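Local atomic coordinates of beta-lactamase (Escherichia coli, PDB entry 6PQ9), a protein that probably hydrolyses the amide bond of beta-lactam antibiotics to give substituted beta-amino acids, as expected of a class A beta-lactamase conferring resistance. Residues G225-G230 / S291-L296; S122-A127 / D138-F143; E99-T104 / T167-H172. The protein carries 1 engineered substitution. All coordinates share one frame; numbering follows the deposited sequence.

Interaction 1 (G225-G230 / S291-L296); sequences GLLPDG and SVWDYL. With ASP (aspartic acid), chain B.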
loop_
_atom_site.group_PDB
_atom_site.type_symbol
_atom_site.label_atom_id
_atom_site.label_comp_id
_atom_site.label_asym_id
_atom_site.label_seq_id
_atom_site.Cartn_x
_atom_site.Cartn_y
_atom_site.Cartn_z
ATOM N N GLY A 225 -0.031 -9.857 -11.470
ATOM C CA GLY A 225 0.403 -9.959 -12.857
ATOM C C GLY A 225 0.339 -11.370 -13.421
ATOM O O GLY A 225 -0.220 -11.600 -14.495
ATOM N N LEU A 226 0.893 -12.338 -12.696
ATOM C CA LEU A 226 1.031 -13.696 -13.206
ATOM C C LEU A 226 0.153 -14.706 -12.475
ATOM O O LEU A 226 0.331 -15.918 -12.656
ATOM C CB LEU A 226 2.495 -14.117 -13.142
ATOM C CG LEU A 226 3.381 -13.279 -14.060
ATOM C CD1 LEU A 226 4.827 -13.430 -13.652
ATOM C CD2 LEU A 226 3.164 -13.672 -15.518
ATOM N N LEU A 227 -0.784 -14.243 -11.660
ATOM C CA LEU A 227 -1.648 -15.144 -10.923
ATOM C C LEU A 227 -2.765 -15.657 -11.827
ATOM O O LEU A 227 -3.067 -15.055 -12.857
ATOM C CB LEU A 227 -2.209 -14.432 -9.693
ATOM C CG LEU A 227 -1.133 -14.015 -8.675
ATOM C CD1 LEU A 227 -1.757 -13.634 -7.340
ATOM C CD2 LEU A 227 -0.076 -15.125 -8.493
ATOM N N PRO A 228 -3.364 -16.798 -11.490
ATOM C CA PRO A 228 -4.493 -17.293 -12.287
ATOM C C PRO A 228 -5.634 -16.284 -12.323
ATOM O O PRO A 228 -5.807 -15.471 -11.413
ATOM C CB PRO A 228 -4.901 -18.580 -11.561
ATOM C CG PRO A 228 -3.665 -19.018 -10.882
ATOM C CD PRO A 228 -2.988 -17.751 -10.435
ATOM N N ASP A 229 -6.395 -16.324 -13.411
ATOM C CA ASP A 229 -7.533 -15.425 -13.543
ATOM C C ASP A 229 -8.550 -15.706 -12.448
ATOM O O ASP A 229 -8.793 -16.861 -12.085
ATOM C CB ASP A 229 -8.187 -15.588 -14.916
ATOM C CG ASP A 229 -7.282 -15.148 -16.042
ATOM O OD1 ASP A 229 -7.080 -13.918 -16.181
ATOM O OD2 ASP A 229 -6.767 -16.031 -16.773
ATOM N N GLY A 230 -9.146 -14.642 -11.921
ATOM C CA GLY A 230 -10.117 -14.803 -10.862
ATOM C C GLY A 230 -9.550 -14.999 -9.471
ATOM O O GLY A 230 -10.322 -15.277 -8.543
ATOM N N SER A 291 6.327 -16.863 -7.675
ATOM C CA SER A 291 7.140 -17.883 -7.012
ATOM C C SER A 291 6.570 -18.243 -5.647
ATOM O O SER A 291 6.504 -19.424 -5.279
ATOM C CB SER A 291 8.579 -17.397 -6.856
ATOM O OG SER A 291 9.192 -17.220 -8.115
ATOM N N VAL A 292 6.190 -17.229 -4.863
ATOM C CA VAL A 292 5.604 -17.481 -3.551
ATOM C C VAL A 292 4.274 -18.212 -3.700
ATOM O O VAL A 292 3.968 -19.145 -2.946
ATOM C CB VAL A 292 5.446 -16.159 -2.780
ATOM C CG1 VAL A 292 4.612 -16.363 -1.520
ATOM C CG2 VAL A 292 6.828 -15.546 -2.463
ATOM N N TRP A 293 3.478 -17.813 -4.692
ATOM C CA TRP A 293 2.214 -18.484 -4.970
ATOM C C TRP A 293 2.440 -19.958 -5.305
ATOM O O TRP A 293 1.789 -20.846 -4.740
ATOM C CB TRP A 293 1.509 -17.744 -6.112
ATOM C CG TRP A 293 0.352 -18.444 -6.732
ATOM C CD1 TRP A 293 0.390 -19.373 -7.728
ATOM C CD2 TRP A 293 -1.034 -18.245 -6.416
ATOM N NE1 TRP A 293 -0.891 -19.778 -8.047
ATOM C CE2 TRP A 293 -1.780 -19.097 -7.255
ATOM C CE3 TRP A 293 -1.713 -17.430 -5.504
ATOM C CZ2 TRP A 293 -3.175 -19.158 -7.206
ATOM C CZ3 TRP A 293 -3.093 -17.487 -5.459
ATOM C CH2 TRP A 293 -3.810 -18.348 -6.299
ATOM N N ASP A 294 3.385 -20.229 -6.213
ATOM C CA ASP A 294 3.684 -21.594 -6.633
ATOM C C ASP A 294 4.098 -22.462 -5.453
ATOM O O ASP A 294 3.616 -23.589 -5.296
ATOM C CB ASP A 294 4.798 -21.576 -7.674
ATOM C CG ASP A 294 4.315 -21.167 -9.033
ATOM O OD1 ASP A 294 3.088 -20.992 -9.203
ATOM O OD2 ASP A 294 5.170 -21.028 -9.937
ATOM N N TYR A 295 5.006 -21.954 -4.619
ATOM C CA TYR A 295 5.471 -22.721 -3.470
ATOM C C TYR A 295 4.317 -23.074 -2.532
ATOM O O TYR A 295 4.209 -24.215 -2.070
ATOM C CB TYR A 295 6.559 -21.941 -2.729
ATOM C CG TYR A 295 6.955 -22.565 -1.413
ATOM C CD1 TYR A 295 7.851 -23.634 -1.361
ATOM C CD2 TYR A 295 6.425 -22.103 -0.221
ATOM C CE1 TYR A 295 8.208 -24.211 -0.150
ATOM C CE2 TYR A 295 6.771 -22.675 0.986
ATOM C CZ TYR A 295 7.661 -23.727 1.022
ATOM O OH TYR A 295 7.996 -24.276 2.245
ATOM N N LEU A 296 3.443 -22.104 -2.233
ATOM C CA LEU A 296 2.365 -22.344 -1.274
ATOM C C LEU A 296 1.240 -23.189 -1.869
ATOM O O LEU A 296 0.552 -23.910 -1.137
ATOM C CB LEU A 296 1.810 -21.019 -0.757
ATOM C CG LEU A 296 2.764 -20.096 0.019
ATOM C CD1 LEU A 296 2.115 -18.728 0.304
ATOM C CD2 LEU A 296 3.232 -20.739 1.311
HETATM N N ASP B . 1.009 -26.745 0.152
HETATM C CA ASP B . 1.220 -26.918 1.585
HETATM C C ASP B . 0.822 -25.658 2.370
HETATM O O ASP B . 0.338 -25.733 3.507
HETATM C CB ASP B . 2.686 -27.283 1.865
HETATM C CG ASP B . 3.647 -26.118 1.608
HETATM O OD1 ASP B . 4.084 -25.941 0.447
HETATM O OD2 ASP B . 3.973 -25.382 2.573
#

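Interaction 2 (S122-A127 / D138-F143); sequences SEILKA and DILFRF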
loop_
_atom_site.group_PDB
_atom_site.type_symbol
_atom_site.label_atom_id
_atom_site.label_comp_id
_atom_site.label_asym_id
_atom_site.label_seq_id
_atom_site.Cartn_x
_atom_site.Cartn_y
_atom_site.Cartn_z
ATOM N N SER A 122 -16.813 8.311 2.787
ATOM C CA SER A 122 -16.877 7.154 1.905
ATOM C C SER A 122 -16.306 7.461 0.518
ATOM O O SER A 122 -15.430 6.740 0.019
ATOM C CB SER A 122 -18.328 6.693 1.805
ATOM O OG SER A 122 -18.420 5.423 1.197
ATOM N N GLU A 123 -16.776 8.540 -0.117
ATOM C CA GLU A 123 -16.314 8.838 -1.468
ATOM C C GLU A 123 -14.841 9.258 -1.484
ATOM O O GLU A 123 -14.103 8.904 -2.414
ATOM C CB GLU A 123 -17.189 9.913 -2.117
ATOM C CG GLU A 123 -16.770 10.198 -3.570
ATOM C CD GLU A 123 -17.497 11.377 -4.208
ATOM O OE1 GLU A 123 -18.559 11.786 -3.697
ATOM O OE2 GLU A 123 -17.008 11.881 -5.244
ATOM N N ILE A 124 -14.393 10.008 -0.474
ATOM C CA ILE A 124 -12.984 10.393 -0.406
ATOM C C ILE A 124 -12.101 9.171 -0.165
ATOM O O ILE A 124 -11.005 9.061 -0.728
ATOM C CB ILE A 124 -12.767 11.462 0.681
ATOM C CG1 ILE A 124 -13.685 12.667 0.447
ATOM C CG2 ILE A 124 -11.303 11.893 0.717
ATOM C CD1 ILE A 124 -13.947 13.486 1.687
ATOM N N LEU A 125 -12.559 8.243 0.684
ATOM C CA LEU A 125 -11.797 7.030 0.958
ATOM C C LEU A 125 -11.699 6.141 -0.273
ATOM O O LEU A 125 -10.652 5.541 -0.533
ATOM C CB LEU A 125 -12.454 6.252 2.095
ATOM C CG LEU A 125 -11.938 6.487 3.506
ATOM C CD1 LEU A 125 -12.824 5.712 4.456
ATOM C CD2 LEU A 125 -10.485 6.050 3.596
ATOM N N LYS A 126 -12.805 5.995 -1.000
ATOM C CA LYS A 126 -12.795 5.194 -2.214
ATOM C C LYS A 126 -11.775 5.743 -3.215
ATOM O O LYS A 126 -10.936 4.997 -3.737
ATOM C CB LYS A 126 -14.210 5.155 -2.795
ATOM C CG LYS A 126 -14.318 4.574 -4.195
ATOM C CD LYS A 126 -14.144 3.059 -4.194
ATOM C CE LYS A 126 -14.515 2.472 -5.543
ATOM N NZ LYS A 126 -13.881 1.137 -5.765
ATOM N N ALA A 127 -11.807 7.057 -3.459
ATOM C CA ALA A 127 -10.831 7.675 -4.358
ATOM C C ALA A 127 -9.398 7.443 -3.885
ATOM O O ALA A 127 -8.499 7.178 -4.694
ATOM C CB ALA A 127 -11.094 9.179 -4.472
ATOM N N ASP A 138 -4.480 13.759 1.234
ATOM C CA ASP A 138 -4.167 14.872 2.124
ATOM C C ASP A 138 -5.401 15.385 2.851
ATOM O O ASP A 138 -5.302 15.801 4.010
ATOM C CB ASP A 138 -3.500 15.988 1.332
ATOM C CG ASP A 138 -2.092 15.621 0.906
ATOM O OD1 ASP A 138 -1.621 14.519 1.275
ATOM O OD2 ASP A 138 -1.455 16.427 0.206
ATOM N N ILE A 139 -6.562 15.361 2.194
ATOM C CA ILE A 139 -7.818 15.650 2.880
ATOM C C ILE A 139 -7.982 14.745 4.100
ATOM O O ILE A 139 -8.307 15.206 5.205
ATOM C CB ILE A 139 -9.001 15.505 1.904
ATOM C CG1 ILE A 139 -8.994 16.639 0.879
ATOM C CG2 ILE A 139 -10.332 15.451 2.656
ATOM C CD1 ILE A 139 -9.748 16.297 -0.384
ATOM N N LEU A 140 -7.737 13.440 3.926
ATOM C CA LEU A 140 -7.921 12.515 5.041
ATOM C C LEU A 140 -6.840 12.681 6.106
ATOM O O LEU A 140 -7.115 12.455 7.288
ATOM C CB LEU A 140 -7.964 11.070 4.534
ATOM C CG LEU A 140 -9.175 10.755 3.648
ATOM C CD1 LEU A 140 -9.053 9.363 3.054
ATOM C CD2 LEU A 140 -10.493 10.914 4.414
ATOM N N PHE A 141 -5.608 13.042 5.721
ATOM C CA PHE A 141 -4.581 13.316 6.729
ATOM C C PHE A 141 -5.027 14.442 7.639
ATOM O O PHE A 141 -4.895 14.353 8.866
ATOM C CB PHE A 141 -3.244 13.687 6.077
ATOM C CG PHE A 141 -2.277 12.533 5.939
ATOM C CD1 PHE A 141 -1.951 11.730 7.032
ATOM C CD2 PHE A 141 -1.688 12.254 4.711
ATOM C CE1 PHE A 141 -1.056 10.659 6.894
ATOM C CE2 PHE A 141 -0.804 11.192 4.568
ATOM C CZ PHE A 141 -0.485 10.395 5.665
ATOM N N ARG A 142 -5.552 15.518 7.039
ATOM C CA ARG A 142 -6.119 16.618 7.810
ATOM C C ARG A 142 -7.222 16.126 8.731
ATOM O O ARG A 142 -7.308 16.555 9.889
ATOM C CB ARG A 142 -6.654 17.698 6.865
ATOM C CG ARG A 142 -5.584 18.645 6.349
ATOM C CD ARG A 142 -5.939 19.254 5.005
ATOM N NE ARG A 142 -6.716 20.485 5.141
ATOM C CZ ARG A 142 -6.212 21.720 5.018
ATOM N NH1 ARG A 142 -7.005 22.791 5.146
ATOM N NH2 ARG A 142 -4.915 21.889 4.762
ATOM N N PHE A 143 -8.059 15.201 8.241
ATOM C CA PHE A 143 -9.191 14.718 9.029
ATOM C C PHE A 143 -8.729 13.989 10.286
ATOM O O PHE A 143 -9.348 14.124 11.346
ATOM C CB PHE A 143 -10.089 13.818 8.179
ATOM C CG PHE A 143 -11.287 13.280 8.920
ATOM C CD1 PHE A 143 -12.267 14.145 9.412
ATOM C CD2 PHE A 143 -11.441 11.918 9.130
ATOM C CE1 PHE A 143 -13.383 13.657 10.102
ATOM C CE2 PHE A 143 -12.563 11.417 9.821
ATOM C CZ PHE A 143 -13.534 12.299 10.309
#

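Interaction 3 (E99-T104 / T167-H172); sequences ELLPNT and TEEEMH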
loop_
_atom_site.group_PDB
_atom_site.type_symbol
_atom_site.label_atom_id
_atom_site.label_comp_id
_atom_site.label_asym_id
_atom_site.label_seq_id
_atom_site.Cartn_x
_atom_site.Cartn_y
_atom_site.Cartn_z
ATOM N N GLU A 99 -7.731 22.916 -1.657
ATOM C CA GLU A 99 -7.232 21.599 -1.284
ATOM C C GLU A 99 -7.239 20.613 -2.437
ATOM O O GLU A 99 -6.620 19.549 -2.327
ATOM C CB GLU A 99 -8.055 21.017 -0.139
ATOM C CG GLU A 99 -8.076 21.875 1.090
ATOM C CD GLU A 99 -9.019 21.323 2.139
ATOM O OE1 GLU A 99 -10.176 21.799 2.245
ATOM O OE2 GLU A 99 -8.594 20.399 2.855
ATOM N N LEU A 100 -7.928 20.927 -3.533
ATOM C CA LEU A 100 -7.852 20.096 -4.733
ATOM C C LEU A 100 -6.720 20.652 -5.594
ATOM O O LEU A 100 -6.924 21.379 -6.568
ATOM C CB LEU A 100 -9.198 20.054 -5.441
ATOM C CG LEU A 100 -10.286 19.443 -4.533
ATOM C CD1 LEU A 100 -11.673 19.714 -5.044
ATOM C CD2 LEU A 100 -10.099 17.935 -4.340
ATOM N N LEU A 101 -5.494 20.310 -5.191
ATOM C CA LEU A 101 -4.296 20.825 -5.837
ATOM C C LEU A 101 -4.222 20.374 -7.298
ATOM O O LEU A 101 -4.722 19.301 -7.653
ATOM C CB LEU A 101 -3.039 20.358 -5.105
ATOM C CG LEU A 101 -2.861 20.774 -3.645
ATOM C CD1 LEU A 101 -1.584 20.171 -3.093
ATOM C CD2 LEU A 101 -2.823 22.273 -3.538
ATOM N N PRO A 102 -3.579 21.185 -8.168
ATOM C CA PRO A 102 -3.377 20.776 -9.563
ATOM C C PRO A 102 -2.076 20.002 -9.719
ATOM O O PRO A 102 -1.313 19.884 -8.750
ATOM C CB PRO A 102 -3.324 22.120 -10.295
ATOM C CG PRO A 102 -2.604 23.028 -9.286
ATOM C CD PRO A 102 -2.956 22.497 -7.896
ATOM N N ASN A 103 -1.799 19.496 -10.925
ATOM C CA ASN A 103 -0.543 18.791 -11.215
ATOM C C ASN A 103 -0.281 17.679 -10.204
ATOM O O ASN A 103 0.846 17.484 -9.738
ATOM C CB ASN A 103 0.662 19.740 -11.252
ATOM C CG ASN A 103 0.341 21.079 -11.859
ATOM O OD1 ASN A 103 -0.253 21.163 -12.940
ATOM N ND2 ASN A 103 0.750 22.152 -11.171
ATOM N N THR A 104 -1.333 16.953 -9.846
ATOM C CA THR A 104 -1.171 15.812 -8.961
ATOM C C THR A 104 -2.275 14.833 -9.306
ATOM O O THR A 104 -3.313 15.222 -9.834
ATOM C CB THR A 104 -1.181 16.237 -7.476
ATOM O OG1 THR A 104 -0.591 15.212 -6.662
ATOM C CG2 THR A 104 -2.593 16.553 -6.988
ATOM N N THR A 167 3.047 14.408 3.727
ATOM C CA THR A 167 1.828 14.344 2.946
ATOM C C THR A 167 2.169 14.203 1.464
ATOM O O THR A 167 3.335 14.198 1.059
ATOM C CB THR A 167 0.977 15.588 3.171
ATOM O OG1 THR A 167 1.643 16.716 2.597
ATOM C CG2 THR A 167 0.763 15.830 4.647
ATOM N N GLU A 168 1.141 14.074 0.632
ATOM C CA GLU A 168 1.413 13.992 -0.798
ATOM C C GLU A 168 1.949 15.317 -1.323
ATOM O O GLU A 168 2.911 15.338 -2.104
ATOM C CB GLU A 168 0.158 13.561 -1.554
ATOM C CG GLU A 168 -0.119 12.052 -1.450
ATOM C CD GLU A 168 0.889 11.221 -2.219
ATOM O OE1 GLU A 168 1.611 11.801 -3.066
ATOM O OE2 GLU A 168 0.963 9.988 -1.990
ATOM N N GLU A 169 1.366 16.432 -0.871
ATOM C CA GLU A 169 1.821 17.745 -1.315
ATOM C C GLU A 169 3.275 17.983 -0.927
ATOM O O GLU A 169 4.045 18.548 -1.712
ATOM C CB GLU A 169 0.916 18.829 -0.733
ATOM C CG GLU A 169 1.510 20.230 -0.814
ATOM C CD GLU A 169 0.533 21.291 -0.356
ATOM O OE1 GLU A 169 -0.282 20.989 0.547
ATOM O OE2 GLU A 169 0.569 22.419 -0.901
ATOM N N GLU A 170 3.674 17.550 0.278
ATOM C CA GLU A 170 5.075 17.650 0.683
ATOM C C GLU A 170 5.974 16.752 -0.166
ATOM O O GLU A 170 7.065 17.166 -0.572
ATOM C CB GLU A 170 5.217 17.296 2.162
ATOM C CG GLU A 170 4.857 18.419 3.091
ATOM C CD GLU A 170 4.347 17.935 4.450
ATOM O OE1 GLU A 170 4.451 16.730 4.762
ATOM O OE2 GLU A 170 3.831 18.775 5.211
ATOM N N MET A 171 5.539 15.522 -0.450
ATOM C CA MET A 171 6.332 14.617 -1.277
ATOM C C MET A 171 6.496 15.107 -2.715
ATOM O O MET A 171 7.444 14.694 -3.389
ATOM C CB MET A 171 5.687 13.234 -1.296
ATOM C CG MET A 171 6.066 12.357 -0.131
ATOM S SD MET A 171 5.690 10.621 -0.470
ATOM C CE MET A 171 3.921 10.680 -0.768
ATOM N N HIS A 172 5.590 15.953 -3.209
ATOM C CA HIS A 172 5.694 16.490 -4.559
ATOM C C HIS A 172 6.622 17.688 -4.654
ATOM O O HIS A 172 6.598 18.398 -5.660
ATOM C CB HIS A 172 4.317 16.875 -5.082
ATOM C CG HIS A 172 3.507 15.701 -5.495
ATOM N ND1 HIS A 172 3.032 14.777 -4.589
ATOM C CD2 HIS A 172 3.109 15.275 -6.716
ATOM C CE1 HIS A 172 2.373 13.832 -5.235
ATOM N NE2 HIS A 172 2.405 14.113 -6.525
#

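Interaction 1 (G225-G230 / S291-L296)
Trp293 of the C-terminal helix 278-297 meets Leu227 and Pro228 of the loop that leads into edge strand 233-239, in the alpha/beta part of the class A beta-lactamase fold, where this helix lies on the five-stranded antiparallel sheet. The indole leaves the helix with CG anti to the backbone N (chi1 167°), which carries it out toward the loop. Leu227 CD2 sits over one face in a CH-pi contact, 4.1 Å from the centroid of the five-membered ring; Leu227 CD2 comes nearest to Trp293 CG, at 3.8 Å. Pro228 comes in from the same side of the ring plane but obliquely, at the benzo end, bringing CD to 3.5 Å from Trp293 CZ2. Ile257 of strand 248-258 touches both Leu227 and Trp293, so the indole is held between loop and sheet. One residue on, Asp294 OD1 lies in plane at the indole edge, 3.5 Å from Trp293 CD1, and is salt-bridged to Lys290. Near the helix end, Tyr295 and Leu296 border a bound aspartic acid. The ligand's OD1 stands 4.2 Å above the Tyr295 ring plane, displaced toward the rim. The Leu296 side chain touches Phe265 of strand 264-274, while its carbonyl O accepts a hydrogen bond from the aspartic acid N at 3.1 Å.

Interaction 2 (S122-A127 / D138-F143)
Ile124 and Leu125 of helix 121-130 pack against Ile139 and Leu140 of helix 134-144, a wholly apolar crossing in the mainly helical part of the class A beta-lactamase fold. The axes of segments 122-127 and 138-143 approach to 10.4 Å, their N-to-C directions 127° apart, so the contact is confined to about one turn of each helix. Ile124 and Leu140 run alongside each other, pointing opposite ways: Ile124 CG2 reaches the flank of Leu140, 3.8 Å from Leu140 CG, with Leu140 CD2 almost as near. The same methyl also faces Ile139 CG2 at 4.2 Å, so one branch of Ile124 serves two consecutive residues of the partner helix. A chi1 of -55° sets Ile124 CG1 opposite the carbonyl carbon and leaves CG2 opposite the backbone N; Ile139 branches the same way, so the two CG2 methyls face each other. Leu125 is turned differently and meets Leu140 at about a right angle, its CD2 lying 3.6 Å from Leu140 CD1. Leu140 thus wedges between its two partners, giving CG and CD2 to Ile124 and CD1 to Leu125. All four residues are buried, and no hydrogen bond joins the segments. The short connection between the helices includes Asp133, backbone-bonded to Ala127, and leads to Asn134; the two belong to the Ser-Asp-Asn motif of the family. Helix 70-85 completes the packing through Val78 on Leu140 and Leu79 on Leu125, Tyr208 of helix 203-214 covers Leu125, and strand 117-120 runs directly into helix 121-130.

Interaction 3 (E99-T104 / T167-H172)
The irregular loop 99-104 runs beside the short helix 168-171, with the CA atoms of Leu101 and Glu169, and likewise those of Thr104 and His172, 8.2 Å apart. Leu101 meets Glu169 at about a right angle: its CD1 presses on the aliphatic stem, 3.7 Å from Glu169 CB, and also lies 3.6 Å from Glu169 CD. The stem is within range because Glu169 is fully extended, CG anti to the backbone N (chi1 164°). Three residues along, Thr104 OG1 stands over one face of the His172 imidazole, 3.2 Å from His172 NE2, while its hydrogen-bonding partner is Asn134 ND2. Across the ring, His172 ND1 donates to Glu168 O at 2.6 Å, with an N-H...O angle of 156° and the oxygen close to the ring plane. That carbonyl also accepts from His172 N, so one oxygen receives two donors from the first residue to leave the helix. At the other end Thr167 and Glu170 form a capping box, in which Glu170 N donates to Thr167 OG1 and Thr167 N to Glu170 OE1. The position is consistent with the family's omega loop. Chemically, ND1 is the protonated nitrogen in its bond to Glu168 O, which fixes the turn of the imidazole and presents its face to Thr104; elsewhere the segments meet by the apolar touch of Leu101 on Glu169.

Overall arrangement
Along the chain, residues 99-104, 122-127, 138-143 and 167-172 come first, so interaction 2 falls between the two halves of interaction 3; interaction 1 follows both. Interactions 2 and 3 share the helical region, with centres 13 Å apart, and touch directly: Asp138 of helix 134-144 binds the backbone N atoms of Glu168 and Glu169 at the start of helix 168-171, and Arg142 forms a salt bridge with Glu99. Interaction 1 lies across the chain's centre on the five-stranded sheet, its centre 32 and 35 Å from theirs. The contacts therefore belong to the two lobes between which class A enzymes hold their active site.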